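Local coordinates for protein thioredoxin (Thermosipho africanus, PDB 6MOS) that probably acts as a thiol-disulfide oxidoreductase of the thioredoxin family, exchanging electrons through a redox-active pair of cysteines in a CxxC motif, at residues 82-87 with 104-109. Numbering follows the deposited sequence.
Sequences VIILDK and INTIER
Ile84 meets the helix through a single atom, its terminal methyl CD1, which lies 3.6 Å from CG1 of Ile107 and 3.9 Å from CG2 of Thr106. Its reach follows from two torsions: chi1 at -54° places CG1 anti to the carbonyl carbon and chi2 at 173° extends the chain, so that CD1 reaches farthest toward the helix and CG2 stays outside contact distance. On the helix side, Thr106 turns its methyl to the strand. With chi1 at -64°, CG2 is anti to the backbone N, and OG1 is directed back along the helix, where it hydrogen-bonds Glu102 O. The hydroxyl thus has its hydrogen bond within the helix, and the methyl faces the sheet. Ile107 leaves its backbone more obliquely, yet its CG1 branch makes the shortest approach. No hydrogen bond crosses between 82-87 and 104-109, and the 7.8 Å between CA of Ile84 and CA of Ile107 is bridged by hydrocarbon alone. The contact buries 119 Å², packing helix 100-115 on the sheet of the thioredoxin fold. Phe94 of strand 89-95 touches both Ile84 and Thr106, while Ile107 also meets Ile30 of strand 29-34 and Ile51 and Phe55 of helix 39-55.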
loop_
_atom_site.group_PDB
_atom_site.type_symbol
_atom_site.label_atom_id
_atom_site.label_comp_id
_atom_site.label_asym_id
_atom_site.label_seq_id
_atom_site.Cartn_x
_atom_site.Cartn_y
_atom_site.Cartn_z
ATOM N N VAL A 82 0.904 2.625 2.914
ATOM C CA VAL A 82 0.803 1.987 1.605
ATOM C C VAL A 82 2.133 2.170 0.896
ATOM O O VAL A 82 2.639 3.291 0.799
ATOM C CB VAL A 82 -0.350 2.568 0.764
ATOM C CG1 VAL A 82 -0.349 1.938 -0.616
ATOM C CG2 VAL A 82 -1.680 2.310 1.439
ATOM N N ILE A 83 2.711 1.071 0.410
ATOM C CA ILE A 83 3.943 1.143 -0.363
ATOM C C ILE A 83 3.655 0.518 -1.717
ATOM O O ILE A 83 3.149 -0.605 -1.785
ATOM C CB ILE A 83 5.113 0.434 0.343
ATOM C CG1 ILE A 83 5.374 1.057 1.721
ATOM C CG2 ILE A 83 6.387 0.539 -0.484
ATOM C CD1 ILE A 83 6.608 0.508 2.401
ATOM N N ILE A 84 3.912 1.263 -2.790
ATOM C CA ILE A 84 3.827 0.730 -4.144
ATOM C C ILE A 84 5.234 0.350 -4.588
ATOM O O ILE A 84 6.178 1.135 -4.426
ATOM C CB ILE A 84 3.183 1.749 -5.101
ATOM C CG1 ILE A 84 1.824 2.197 -4.543
ATOM C CG2 ILE A 84 3.020 1.139 -6.479
ATOM C CD1 ILE A 84 1.175 3.327 -5.321
ATOM N N LEU A 85 5.392 -0.860 -5.115
ATOM C CA LEU A 85 6.707 -1.334 -5.515
ATOM C C LEU A 85 6.660 -1.892 -6.927
ATOM O O LEU A 85 5.610 -2.317 -7.419
ATOM C CB LEU A 85 7.250 -2.416 -4.567
ATOM C CG LEU A 85 7.400 -2.041 -3.092
ATOM C CD1 LEU A 85 6.201 -2.539 -2.299
ATOM C CD2 LEU A 85 8.695 -2.570 -2.512
ATOM N N ASP A 86 7.831 -1.902 -7.559
ATOM C CA ASP A 86 8.036 -2.538 -8.853
ATOM C C ASP A 86 9.409 -3.188 -8.828
ATOM O O ASP A 86 10.415 -2.493 -8.663
ATOM C CB ASP A 86 7.937 -1.521 -9.988
ATOM C CG ASP A 86 8.042 -2.158 -11.357
ATOM O OD1 ASP A 86 7.918 -3.399 -11.452
ATOM O OD2 ASP A 86 8.246 -1.414 -12.338
ATOM N N LYS A 87 9.454 -4.510 -8.992
ATOM C CA LYS A 87 10.710 -5.263 -8.915
ATOM C C LYS A 87 11.394 -5.029 -7.569
ATOM O O LYS A 87 12.608 -4.826 -7.491
ATOM C CB LYS A 87 11.645 -4.906 -10.078
ATOM C CG LYS A 87 12.789 -5.895 -10.309
ATOM C CD LYS A 87 14.150 -5.193 -10.293
ATOM C CE LYS A 87 15.293 -6.176 -10.545
ATOM N NZ LYS A 87 15.117 -6.933 -11.820
ATOM N N ILE A 104 -4.408 5.667 -6.123
ATOM C CA ILE A 104 -4.840 5.347 -7.481
ATOM C C ILE A 104 -4.097 6.210 -8.487
ATOM O O ILE A 104 -3.643 5.725 -9.535
ATOM C CB ILE A 104 -6.364 5.508 -7.618
ATOM C CG1 ILE A 104 -7.084 4.490 -6.734
ATOM C CG2 ILE A 104 -6.782 5.328 -9.079
ATOM C CD1 ILE A 104 -8.568 4.752 -6.579
ATOM N N ASN A 105 -3.956 7.504 -8.183
ATOM C CA ASN A 105 -3.306 8.413 -9.118
ATOM C C ASN A 105 -1.855 8.015 -9.359
ATOM O O ASN A 105 -1.370 8.080 -10.494
ATOM C CB ASN A 105 -3.397 9.842 -8.597
ATOM C CG ASN A 105 -3.384 10.854 -9.708
ATOM O OD1 ASN A 105 -2.423 11.612 -9.858
ATOM N ND2 ASN A 105 -4.448 10.865 -10.510
ATOM N N THR A 106 -1.147 7.592 -8.306
ATOM C CA THR A 106 0.246 7.190 -8.471
ATOM C C THR A 106 0.350 5.918 -9.300
ATOM O O THR A 106 1.229 5.805 -10.167
ATOM C CB THR A 106 0.913 6.998 -7.103
ATOM O OG1 THR A 106 0.958 8.251 -6.410
ATOM C CG2 THR A 106 2.328 6.465 -7.255
ATOM N N ILE A 107 -0.543 4.955 -9.053
ATOM C CA ILE A 107 -0.529 3.721 -9.828
ATOM C C ILE A 107 -0.789 4.020 -11.298
ATOM O O ILE A 107 -0.108 3.490 -12.186
ATOM C CB ILE A 107 -1.546 2.715 -9.256
ATOM C CG1 ILE A 107 -1.162 2.332 -7.831
ATOM C CG2 ILE A 107 -1.636 1.479 -10.127
ATOM C CD1 ILE A 107 -2.057 1.262 -7.203
ATOM N N GLU A 108 -1.747 4.908 -11.580
ATOM C CA GLU A 108 -2.056 5.223 -12.973
ATOM C C GLU A 108 -0.907 5.959 -13.649
ATOM O O GLU A 108 -0.518 5.609 -14.774
ATOM C CB GLU A 108 -3.350 6.033 -13.054
ATOM C CG GLU A 108 -4.574 5.146 -12.970
ATOM C CD GLU A 108 -5.870 5.880 -13.240
ATOM O OE1 GLU A 108 -5.913 7.113 -13.042
ATOM O OE2 GLU A 108 -6.848 5.215 -13.653
ATOM N N ARG A 109 -0.334 6.959 -12.978
ATOM C CA ARG A 109 0.789 7.687 -13.564
ATOM C C ARG A 109 1.974 6.767 -13.814
ATOM O O ARG A 109 2.624 6.853 -14.864
ATOM C CB ARG A 109 1.204 8.849 -12.662
ATOM C CG ARG A 109 0.180 9.969 -12.536
ATOM C CD ARG A 109 0.854 11.304 -12.243
ATOM N NE ARG A 109 1.998 11.159 -11.346
ATOM C CZ ARG A 109 1.911 11.123 -10.019
ATOM N NH1 ARG A 109 0.727 11.214 -9.429
ATOM N NH2 ARG A 109 3.010 10.987 -9.284
#